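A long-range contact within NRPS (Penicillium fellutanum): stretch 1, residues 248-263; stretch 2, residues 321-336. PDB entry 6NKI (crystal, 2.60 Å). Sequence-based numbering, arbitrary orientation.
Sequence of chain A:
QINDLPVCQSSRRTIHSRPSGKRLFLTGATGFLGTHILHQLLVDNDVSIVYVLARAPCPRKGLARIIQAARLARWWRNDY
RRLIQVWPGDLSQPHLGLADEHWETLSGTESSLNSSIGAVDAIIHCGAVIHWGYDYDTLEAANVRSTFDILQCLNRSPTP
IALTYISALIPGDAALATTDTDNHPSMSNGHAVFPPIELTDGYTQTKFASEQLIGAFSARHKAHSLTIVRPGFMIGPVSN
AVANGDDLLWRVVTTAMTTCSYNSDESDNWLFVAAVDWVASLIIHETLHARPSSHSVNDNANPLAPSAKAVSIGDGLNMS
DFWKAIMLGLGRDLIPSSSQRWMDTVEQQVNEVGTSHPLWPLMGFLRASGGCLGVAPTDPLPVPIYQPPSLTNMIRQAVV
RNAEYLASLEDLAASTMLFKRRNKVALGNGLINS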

ATOM      1  N   LEU A 248     -10.686  -2.578 -19.583  1.00103.82           N
ATOM      2  CA  LEU A 248      -9.822  -2.215 -20.702  1.00100.11           C
ATOM      3  C   LEU A 248      -8.419  -2.778 -20.532  1.00 97.89           C
ATOM      4  O   LEU A 248      -7.860  -3.383 -21.454  1.00 96.05           O
ATOM      5  CB  LEU A 248      -9.756  -0.703 -20.837  1.00 98.84           C
ATOM      6  CG  LEU A 248      -8.696  -0.236 -21.825  1.00102.94           C
ATOM      7  CD1 LEU A 248      -8.912  -0.808 -23.222  1.00109.39           C
ATOM      8  CD2 LEU A 248      -8.674   1.279 -21.858  1.00105.93           C
ATOM      9  N   LEU A 249      -7.851  -2.604 -19.343  1.00 98.37           N
ATOM     10  CA  LEU A 249      -6.469  -2.987 -19.089  1.00 99.49           C
ATOM     11  C   LEU A 249      -6.250  -4.462 -19.405  1.00 92.08           C
ATOM     12  O   LEU A 249      -5.419  -4.816 -20.248  1.00 84.73           O
ATOM     13  CB  LEU A 249      -6.120  -2.678 -17.622  1.00 99.20           C
ATOM     14  CG  LEU A 249      -4.656  -2.776 -17.228  1.00103.03           C
ATOM     15  CD1 LEU A 249      -3.868  -1.656 -17.900  1.00107.56           C
ATOM     16  CD2 LEU A 249      -4.474  -2.770 -15.709  1.00 99.74           C
ATOM     17  N   TRP A 250      -7.024  -5.337 -18.757  1.00 88.88           N
ATOM     18  CA  TRP A 250      -6.781  -6.765 -18.882  1.00 87.64           C
ATOM     19  C   TRP A 250      -7.216  -7.314 -20.233  1.00 91.48           C
ATOM     20  O   TRP A 250      -6.744  -8.383 -20.639  1.00 86.94           O
ATOM     21  CB  TRP A 250      -7.481  -7.525 -17.767  1.00 85.61           C
ATOM     22  CG  TRP A 250      -6.993  -7.099 -16.462  1.00 95.52           C
ATOM     23  CD1 TRP A 250      -7.708  -6.483 -15.476  1.00 94.60           C
ATOM     24  CD2 TRP A 250      -5.641  -7.141 -16.010  1.00101.96           C
ATOM     25  NE1 TRP A 250      -6.898  -6.198 -14.409  1.00 95.80           N
ATOM     26  CE2 TRP A 250      -5.619  -6.580 -14.713  1.00 98.71           C
ATOM     27  CE3 TRP A 250      -4.450  -7.621 -16.565  1.00104.24           C
ATOM     28  CZ2 TRP A 250      -4.464  -6.478 -13.973  1.00 96.41           C
ATOM     29  CZ3 TRP A 250      -3.308  -7.520 -15.828  1.00103.96           C
ATOM     30  CH2 TRP A 250      -3.319  -6.957 -14.533  1.00 99.91           C
ATOM     31  N   ARG A 251      -8.143  -6.628 -20.911  1.00 98.94           N
ATOM     32  CA  ARG A 251      -8.525  -7.020 -22.261  1.00106.00           C
ATOM     33  C   ARG A 251      -7.364  -6.811 -23.235  1.00105.81           C
ATOM     34  O   ARG A 251      -7.159  -7.613 -24.149  1.00 91.96           O
ATOM     35  CB  ARG A 251      -9.766  -6.233 -22.696  1.00109.65           C
ATOM     36  CG  ARG A 251     -11.130  -6.695 -22.112  1.00108.00           C
ATOM     37  CD  ARG A 251     -12.240  -5.672 -22.466  1.00108.72           C
ATOM     38  NE  ARG A 251     -13.561  -6.039 -21.949  1.00111.78           N
ATOM     39  CZ  ARG A 251     -14.569  -6.527 -22.672  1.00118.67           C
ATOM     40  NH1 ARG A 251     -15.714  -6.825 -22.075  1.00118.40           N
ATOM     41  NH2 ARG A 251     -14.467  -6.672 -23.991  1.00122.76           N
ATOM     42  N   VAL A 252      -6.578  -5.746 -23.031  1.00101.86           N
ATOM     43  CA  VAL A 252      -5.364  -5.520 -23.818  1.00101.24           C
ATOM     44  C   VAL A 252      -4.269  -6.505 -23.414  1.00100.32           C
ATOM     45  O   VAL A 252      -3.482  -6.959 -24.248  1.00105.15           O
ATOM     46  CB  VAL A 252      -4.889  -4.064 -23.660  1.00 97.03           C
ATOM     47  CG1 VAL A 252      -3.555  -3.845 -24.352  1.00 98.89           C
ATOM     48  CG2 VAL A 252      -5.926  -3.123 -24.212  1.00 99.20           C
ATOM     49  N   VAL A 253      -4.207  -6.851 -22.139  1.00 96.08           N
ATOM     50  CA  VAL A 253      -3.243  -7.847 -21.695  1.00 97.35           C
ATOM     51  C   VAL A 253      -3.611  -9.233 -22.219  1.00 98.38           C
ATOM     52  O   VAL A 253      -2.730 -10.039 -22.537  1.00 98.77           O
ATOM     53  CB  VAL A 253      -3.142  -7.804 -20.150  1.00 92.63           C
ATOM     54  CG1 VAL A 253      -2.385  -8.994 -19.597  1.00 91.02           C
ATOM     55  CG2 VAL A 253      -2.442  -6.510 -19.710  1.00 80.67           C
ATOM     56  N   THR A 254      -4.907  -9.534 -22.325  1.00 99.10           N
ATOM     57  CA  THR A 254      -5.306 -10.892 -22.689  1.00100.62           C
ATOM     58  C   THR A 254      -5.116 -11.152 -24.189  1.00101.84           C
ATOM     59  O   THR A 254      -4.897 -12.301 -24.603  1.00 98.84           O
ATOM     60  CB  THR A 254      -6.759 -11.142 -22.250  1.00102.25           C
ATOM     61  OG1 THR A 254      -7.067 -12.537 -22.362  1.00107.26           O
ATOM     62  CG2 THR A 254      -7.751 -10.347 -23.113  1.00101.53           C
ATOM     63  N   THR A 255      -5.180 -10.103 -25.016  1.00104.47           N
ATOM     64  CA  THR A 255      -4.927 -10.281 -26.439  1.00113.18           C
ATOM     65  C   THR A 255      -3.443 -10.170 -26.748  1.00114.11           C
ATOM     66  O   THR A 255      -2.973 -10.717 -27.757  1.00116.06           O
ATOM     67  CB  THR A 255      -5.710  -9.258 -27.274  1.00115.40           C
ATOM     68  OG1 THR A 255      -5.140  -7.953 -27.126  1.00115.61           O
ATOM     69  CG2 THR A 255      -7.172  -9.207 -26.822  1.00112.13           C
ATOM     70  N   ALA A 256      -2.702  -9.463 -25.893  1.00107.52           N
ATOM     71  CA  ALA A 256      -1.252  -9.463 -26.014  1.00107.68           C
ATOM     72  C   ALA A 256      -0.694 -10.850 -25.738  1.00108.09           C
ATOM     73  O   ALA A 256       0.330 -11.238 -26.312  1.00112.23           O
ATOM     74  CB  ALA A 256      -0.652  -8.426 -25.067  1.00 99.16           C
ATOM     75  N   MET A 257      -1.379 -11.614 -24.883  1.00104.76           N
ATOM     76  CA  MET A 257      -1.011 -13.001 -24.618  1.00106.18           C
ATOM     77  C   MET A 257      -1.155 -13.883 -25.857  1.00113.04           C
ATOM     78  O   MET A 257      -0.295 -14.728 -26.127  1.00115.26           O
ATOM     79  CB  MET A 257      -1.882 -13.535 -23.489  1.00100.81           C
ATOM     80  CG  MET A 257      -1.549 -12.943 -22.135  1.00 96.09           C
ATOM     81  SD  MET A 257      -2.792 -13.245 -20.877  1.00 89.40           S
ATOM     82  CE  MET A 257      -2.731 -15.045 -20.758  1.00 91.68           C
ATOM     83  N   THR A 258      -2.251 -13.723 -26.601  1.00118.80           N
ATOM     84  CA  THR A 258      -2.503 -14.561 -27.767  1.00127.26           C
ATOM     85  C   THR A 258      -1.677 -14.117 -28.959  1.00115.43           C
ATOM     86  O   THR A 258      -1.291 -14.945 -29.783  1.00119.89           O
ATOM     87  CB  THR A 258      -3.986 -14.523 -28.124  1.00127.63           C
ATOM     88  OG1 THR A 258      -4.343 -13.187 -28.503  1.00123.90           O
ATOM     89  CG2 THR A 258      -4.840 -14.955 -26.921  1.00123.40           C
ATOM     90  N   THR A 259      -1.401 -12.819 -29.044  1.00117.83           N
ATOM     91  CA  THR A 259      -0.512 -12.251 -30.043  1.00119.63           C
ATOM     92  C   THR A 259       0.963 -12.508 -29.738  1.00121.45           C
ATOM     93  O   THR A 259       1.787 -12.511 -30.664  1.00122.01           O
ATOM     94  CB  THR A 259      -0.810 -10.747 -30.159  1.00117.31           C
ATOM     95  OG1 THR A 259      -2.118 -10.571 -30.719  1.00117.47           O
ATOM     96  CG2 THR A 259       0.175 -10.042 -31.021  1.00122.22           C
ATOM     97  N   CYS A 260       1.309 -12.745 -28.469  1.00118.60           N
ATOM     98  CA  CYS A 260       2.695 -12.964 -28.038  1.00120.27           C
ATOM     99  C   CYS A 260       3.583 -11.762 -28.360  1.00119.97           C
ATOM    100  O   CYS A 260       4.804 -11.895 -28.511  1.00122.49           O
ATOM    101  CB  CYS A 260       3.276 -14.251 -28.641  1.00127.86           C
ATOM    102  SG  CYS A 260       2.474 -15.794 -28.090  1.00128.74           S
ATOM    103  N   SER A 261       2.965 -10.585 -28.476  1.00117.21           N
ATOM    104  CA  SER A 261       3.684  -9.328 -28.606  1.00116.70           C
ATOM    105  C   SER A 261       2.912  -8.233 -27.871  1.00113.12           C
ATOM    106  O   SER A 261       1.805  -8.452 -27.359  1.00107.49           O
ATOM    107  CB  SER A 261       3.909  -8.968 -30.074  1.00124.78           C
ATOM    108  OG  SER A 261       2.706  -8.632 -30.730  1.00125.31           O
ATOM    109  N   TYR A 262       3.512  -7.047 -27.814  1.00114.23           N
ATOM    110  CA  TYR A 262       2.902  -5.912 -27.138  1.00113.24           C
ATOM    111  C   TYR A 262       3.468  -4.633 -27.743  1.00110.18           C
ATOM    112  O   TYR A 262       4.438  -4.657 -28.501  1.00113.59           O
ATOM    113  CB  TYR A 262       3.149  -5.963 -25.624  1.00116.43           C
ATOM    114  CG  TYR A 262       4.590  -5.709 -25.248  1.00127.43           C
ATOM    115  CD1 TYR A 262       5.520  -6.743 -25.210  1.00128.18           C
ATOM    116  CD2 TYR A 262       5.030  -4.427 -24.933  1.00132.02           C
ATOM    117  CE1 TYR A 262       6.849  -6.501 -24.871  1.00129.39           C
ATOM    118  CE2 TYR A 262       6.349  -4.182 -24.599  1.00130.62           C
ATOM    119  CZ  TYR A 262       7.252  -5.216 -24.565  1.00130.52           C
ATOM    120  OH  TYR A 262       8.553  -4.946 -24.213  1.00133.09           O
ATOM    121  N   ASN A 263       2.843  -3.511 -27.393  1.00107.87           N
ATOM    122  CA  ASN A 263       3.323  -2.204 -27.822  1.00110.18           C
ATOM    123  C   ASN A 263       4.416  -1.721 -26.876  1.00111.35           C
ATOM    124  O   ASN A 263       4.176  -1.533 -25.677  1.00108.53           O
ATOM    125  CB  ASN A 263       2.171  -1.210 -27.864  1.00104.97           C
ATOM    126  CG  ASN A 263       2.592   0.145 -28.373  1.00114.97           C
ATOM    127  OD1 ASN A 263       3.746   0.364 -28.740  1.00109.49           O
ATOM    128  ND2 ASN A 263       1.655   1.081 -28.369  1.00113.18           N
ATOM    129  N   ASP A 321       7.857  -0.700 -16.917  1.00 93.87           N
ATOM    130  CA  ASP A 321       7.780  -1.419 -15.654  1.00 98.09           C
ATOM    131  C   ASP A 321       6.535  -2.299 -15.610  1.00 92.17           C
ATOM    132  O   ASP A 321       6.571  -3.429 -15.103  1.00 79.50           O
ATOM    133  CB  ASP A 321       7.792  -0.401 -14.510  1.00108.00           C
ATOM    134  CG  ASP A 321       8.145  -1.014 -13.162  1.00117.56           C
ATOM    135  OD1 ASP A 321       8.381  -2.244 -13.070  1.00123.66           O
ATOM    136  OD2 ASP A 321       8.199  -0.241 -12.186  1.00119.28           O
ATOM    137  N   PHE A 322       5.420  -1.790 -16.144  1.00 91.46           N
ATOM    138  CA  PHE A 322       4.178  -2.560 -16.194  1.00 91.02           C
ATOM    139  C   PHE A 322       4.359  -3.858 -16.991  1.00 88.53           C
ATOM    140  O   PHE A 322       4.109  -4.959 -16.479  1.00 88.69           O
ATOM    141  CB  PHE A 322       3.047  -1.674 -16.764  1.00 83.67           C
ATOM    142  CG  PHE A 322       1.815  -2.447 -17.199  1.00 78.09           C
ATOM    143  CD1 PHE A 322       0.947  -2.988 -16.263  1.00 74.81           C
ATOM    144  CD2 PHE A 322       1.558  -2.664 -18.561  1.00 79.84           C
ATOM    145  CE1 PHE A 322      -0.165  -3.720 -16.659  1.00 79.93           C
ATOM    146  CE2 PHE A 322       0.468  -3.402 -18.964  1.00 83.62           C
ATOM    147  CZ  PHE A 322      -0.410  -3.925 -17.994  1.00 83.23           C
ATOM    148  N   TRP A 323       4.835  -3.758 -18.235  1.00 90.53           N
ATOM    149  CA  TRP A 323       4.928  -4.962 -19.058  1.00 98.67           C
ATOM    150  C   TRP A 323       5.957  -5.966 -18.543  1.00100.19           C
ATOM    151  O   TRP A 323       5.732  -7.177 -18.663  1.00 96.85           O
ATOM    152  CB  TRP A 323       5.249  -4.622 -20.502  1.00 97.93           C
ATOM    153  CG  TRP A 323       4.135  -4.014 -21.262  1.00 96.05           C
ATOM    154  CD1 TRP A 323       4.044  -2.728 -21.700  1.00 96.86           C
ATOM    155  CD2 TRP A 323       2.927  -4.658 -21.649  1.00 88.33           C
ATOM    156  NE1 TRP A 323       2.864  -2.541 -22.378  1.00 98.43           N
ATOM    157  CE2 TRP A 323       2.158  -3.715 -22.356  1.00 98.11           C
ATOM    158  CE3 TRP A 323       2.423  -5.948 -21.482  1.00 88.01           C
ATOM    159  CZ2 TRP A 323       0.927  -4.027 -22.905  1.00 89.54           C
ATOM    160  CZ3 TRP A 323       1.192  -6.251 -22.020  1.00 88.39           C
ATOM    161  CH2 TRP A 323       0.461  -5.297 -22.717  1.00 89.15           C
ATOM    162  N   LYS A 324       7.083  -5.513 -17.971  1.00 91.76           N
ATOM    163  CA  LYS A 324       8.002  -6.527 -17.477  1.00 93.97           C
ATOM    164  C   LYS A 324       7.401  -7.279 -16.313  1.00 92.06           C
ATOM    165  O   LYS A 324       7.830  -8.403 -16.032  1.00 85.81           O
ATOM    166  CB  LYS A 324       9.383  -5.953 -17.121  1.00102.38           C
ATOM    167  CG  LYS A 324       9.473  -4.863 -16.092  1.00111.47           C
ATOM    168  CD  LYS A 324      10.955  -4.596 -15.722  1.00121.59           C
ATOM    169  CE  LYS A 324      11.793  -3.881 -16.806  1.00120.98           C
ATOM    170  NZ  LYS A 324      11.475  -2.434 -17.010  1.00117.44           N
ATOM    171  N   ALA A 325       6.374  -6.705 -15.672  1.00 87.73           N
ATOM    172  CA  ALA A 325       5.664  -7.379 -14.598  1.00 81.20           C
ATOM    173  C   ALA A 325       4.646  -8.367 -15.148  1.00 84.40           C
ATOM    174  O   ALA A 325       4.514  -9.479 -14.626  1.00 79.61           O
ATOM    175  CB  ALA A 325       5.000  -6.343 -13.697  1.00 80.22           C
ATOM    176  N   ILE A 326       3.906  -7.959 -16.188  1.00 92.26           N
ATOM    177  CA  ILE A 326       3.085  -8.895 -16.963  1.00101.69           C
ATOM    178  C   ILE A 326       3.905 -10.134 -17.336  1.00 98.75           C
ATOM    179  O   ILE A 326       3.553 -11.273 -16.998  1.00 98.60           O
ATOM    180  CB  ILE A 326       2.518  -8.194 -18.219  1.00105.60           C
ATOM    181  CG1 ILE A 326       1.502  -7.061 -17.884  1.00112.56           C
ATOM    182  CG2 ILE A 326       2.000  -9.223 -19.234  1.00113.28           C
ATOM    183  CD1 ILE A 326       0.157  -7.517 -17.222  1.00 77.76           C
ATOM    184  N   MET A 327       5.029  -9.923 -18.021  1.00 97.59           N
ATOM    185  CA  MET A 327       5.798 -11.073 -18.494  1.00 99.65           C
ATOM    186  C   MET A 327       6.350 -11.895 -17.337  1.00 99.17           C
ATOM    187  O   MET A 327       6.428 -13.126 -17.437  1.00 98.87           O
ATOM    188  CB  MET A 327       6.941 -10.621 -19.406  1.00110.85           C
ATOM    189  CG  MET A 327       6.532  -9.983 -20.744  1.00 94.57           C
ATOM    190  SD  MET A 327       7.989  -9.502 -21.673  1.00111.59           S
ATOM    191  CE  MET A 327       8.555  -8.079 -20.767  1.00117.93           C
ATOM    192  N   LEU A 328       6.722 -11.239 -16.235  1.00 94.75           N
ATOM    193  CA  LEU A 328       7.175 -11.964 -15.055  1.00 94.07           C
ATOM    194  C   LEU A 328       6.087 -12.879 -14.504  1.00 94.54           C
ATOM    195  O   LEU A 328       6.371 -14.000 -14.066  1.00 97.59           O
ATOM    196  CB  LEU A 328       7.631 -10.974 -13.987  1.00 98.68           C
ATOM    197  CG  LEU A 328       8.454 -11.493 -12.798  1.00107.12           C
ATOM    198  CD1 LEU A 328       9.379 -10.385 -12.333  1.00110.55           C
ATOM    199  CD2 LEU A 328       7.596 -12.005 -11.630  1.00105.65           C
ATOM    200  N   GLY A 329       4.834 -12.411 -14.515  1.00 91.77           N
ATOM    201  CA  GLY A 329       3.733 -13.226 -14.029  1.00 89.77           C
ATOM    202  C   GLY A 329       3.278 -14.259 -15.041  1.00 91.88           C
ATOM    203  O   GLY A 329       2.972 -15.403 -14.680  1.00 87.72           O
ATOM    204  N   LEU A 330       3.217 -13.877 -16.324  1.00 98.04           N
ATOM    205  CA  LEU A 330       2.929 -14.875 -17.350  1.00108.84           C
ATOM    206  C   LEU A 330       4.019 -15.941 -17.409  1.00112.70           C
ATOM    207  O   LEU A 330       3.781 -17.063 -17.876  1.00113.36           O
ATOM    208  CB  LEU A 330       2.771 -14.208 -18.723  1.00113.79           C
ATOM    209  CG  LEU A 330       1.612 -13.254 -19.065  1.00113.13           C
ATOM    210  CD1 LEU A 330       1.769 -12.710 -20.482  1.00113.90           C
ATOM    211  CD2 LEU A 330       0.256 -13.918 -18.892  1.00113.08           C
ATOM    212  N   GLY A 331       5.216 -15.617 -16.933  1.00116.25           N
ATOM    213  CA  GLY A 331       6.299 -16.572 -16.990  1.00128.42           C
ATOM    214  C   GLY A 331       6.840 -16.814 -18.375  1.00140.99           C
ATOM    215  O   GLY A 331       7.397 -17.886 -18.636  1.00150.20           O
ATOM    216  N   ARG A 332       6.699 -15.844 -19.272  1.00133.15           N
ATOM    217  CA  ARG A 332       7.149 -16.000 -20.641  1.00133.15           C
ATOM    218  C   ARG A 332       7.377 -14.612 -21.213  1.00130.38           C
ATOM    219  O   ARG A 332       6.785 -13.632 -20.761  1.00128.41           O
ATOM    220  CB  ARG A 332       6.127 -16.775 -21.482  1.00135.15           C
ATOM    221  CG  ARG A 332       4.908 -15.956 -21.854  1.00133.24           C
ATOM    222  CD  ARG A 332       3.831 -16.811 -22.492  1.00135.73           C
ATOM    223  NE  ARG A 332       2.795 -15.988 -23.108  1.00135.72           N
ATOM    224  CZ  ARG A 332       1.676 -16.467 -23.630  1.00137.92           C
ATOM    225  NH1 ARG A 332       1.419 -17.766 -23.570  1.00140.62           N
ATOM    226  NH2 ARG A 332       0.801 -15.647 -24.182  1.00138.49           N
ATOM    227  N   ASP A 333       8.227 -14.539 -22.223  1.00132.63           N
ATOM    228  CA  ASP A 333       8.526 -13.254 -22.830  1.00129.45           C
ATOM    229  C   ASP A 333       7.607 -12.970 -24.008  1.00127.93           C
ATOM    230  O   ASP A 333       7.141 -13.881 -24.700  1.00110.85           O
ATOM    231  CB  ASP A 333       9.992 -13.178 -23.252  1.00128.32           C
ATOM    232  CG  ASP A 333      10.920 -13.092 -22.057  1.00129.56           C
ATOM    233  OD1 ASP A 333      10.466 -12.601 -20.988  1.00123.65           O
ATOM    234  OD2 ASP A 333      12.099 -13.504 -22.182  1.00131.68           O
ATOM    235  N   LEU A 334       7.333 -11.680 -24.199  1.00128.04           N
ATOM    236  CA  LEU A 334       6.416 -11.171 -25.250  1.00128.65           C
ATOM    237  C   LEU A 334       7.235 -10.390 -26.270  1.00111.00           C
ATOM    238  O   LEU A 334       8.121  -9.635 -25.859  1.00110.89           O
ATOM    239  CB  LEU A 334       5.397 -10.227 -24.607  1.00103.80           C
ATOM    240  CG  LEU A 334       4.277 -10.871 -23.800  1.00100.21           C
ATOM    241  CD1 LEU A 334       3.086  -9.939 -23.740  1.00 97.28           C
ATOM    242  CD2 LEU A 334       3.867 -12.199 -24.401  1.00102.15           C
ATOM    243  N   ILE A 335       6.915 -10.542 -27.551  1.00114.05           N
ATOM    244  CA  ILE A 335       7.698  -9.795 -28.568  1.00117.87           C
ATOM    245  C   ILE A 335       7.415  -8.316 -28.364  1.00126.53           C
ATOM    246  O   ILE A 335       6.250  -7.947 -28.391  1.00114.46           O
ATOM    247  CB  ILE A 335       7.265 -10.227 -29.975  1.00143.07           C
ATOM    248  CG1 ILE A 335       7.304 -11.747 -30.128  1.00144.53           C
ATOM    249  CG2 ILE A 335       8.109  -9.523 -31.017  1.00126.98           C
ATOM    250  CD1 ILE A 335       6.417 -12.269 -31.229  1.00152.56           C
ATOM    251  N   PRO A 336       8.436  -7.453 -28.238  1.00126.27           N
ATOM    252  CA  PRO A 336       8.199  -6.032 -28.088  1.00126.73           C
ATOM    253  C   PRO A 336       7.972  -5.413 -29.467  1.00126.21           C
ATOM    254  O   PRO A 336       8.902  -4.930 -30.054  1.00130.31           O
ATOM    255  CB  PRO A 336       9.532  -5.516 -27.545  1.00131.61           C
ATOM    256  CG  PRO A 336      10.540  -6.483 -28.089  1.00133.60           C
ATOM    257  CD  PRO A 336       9.831  -7.818 -28.078  1.00127.95           C
TER

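Stretch 2 enters the contact as a helix, residues 321-330, whose axis passes 12.0 Å from that of helix 248-259 at an angle of 59° between their N-to-C directions. Side chains from both helices meet between the backbones; along stretch 2 the first to do so is Phe322. Its CA-to-CB bond points toward stretch 1, and its CZ lies 3.7 Å from Val253 CG2, which sits at the ring edge, and 4.1 Å from Leu249 CD1.

Trp323 gives 105 Å² to the contact, the most of any residue in stretch 2, and touches both the helix and the strand of stretch 1. On the helical side, its CH2 is 4.1 Å from Ala256 CB and its CZ3 is 4.3 Å from Val253 CG2. The strand contributes Tyr262, whose ring stacks face to face on the five-membered ring of Trp323, with centroids 4.5 Å apart and planes inclined by 29°. The tilt leaves the stack imperfectly parallel, yet Tyr262 CB stands 3.9 Å from the centroid of the six-membered ring and only 5° off its normal, a well-centred CH-pi contact.

One turn on, Ile326 faces Val253, with their CA atoms 8.0 Å apart. Ile326 CD1 is 3.7 Å from Val253 CG2 and also 3.7 Å from Trp250 CZ3, approaching that indole at its edge. Trp250 reaches this point although its CA-to-CB bond points away. Near the helix end, Leu330 CD2 meets Met257 CE at 3.7 Å.

Gly331 leaves helical geometry with positive phi, and the CA-to-CB bond of Arg332 then points toward stretch 1. Its NH2 lies 2.4 Å from Met257 O, but the angle is poor, so this very short approach does not qualify as a hydrogen bond.

Leu334 fills the corner between helix and strand: its CD1 is 4.2 Å from Ala256 CB, and its CB is 3.5 Å from Tyr262 CD1.

From here backbone pairing takes over. Ile335 N donates to Cys260 O (2.7 Å, 168° at the hydrogen), and Tyr262 N donates to Ile335 O (2.9 Å, 139°). Ile335 thus bonds to the residues flanking Ser261, the pattern expected of a parallel bridge, and its CA is 4.0 Å from that of Ser261. The same carbonyl, Ile335 O, receives a CA-H...O contact from Ser261 CA at 2.9 Å. The Ser261 and Ile335 side chains share one face of the sheet; Tyr262 and Pro336 share the other. There Pro336 CA lies over the Tyr262 ring, 4.0 Å from its centroid and 29° off the normal. In all, the two stretches bury 920 Å².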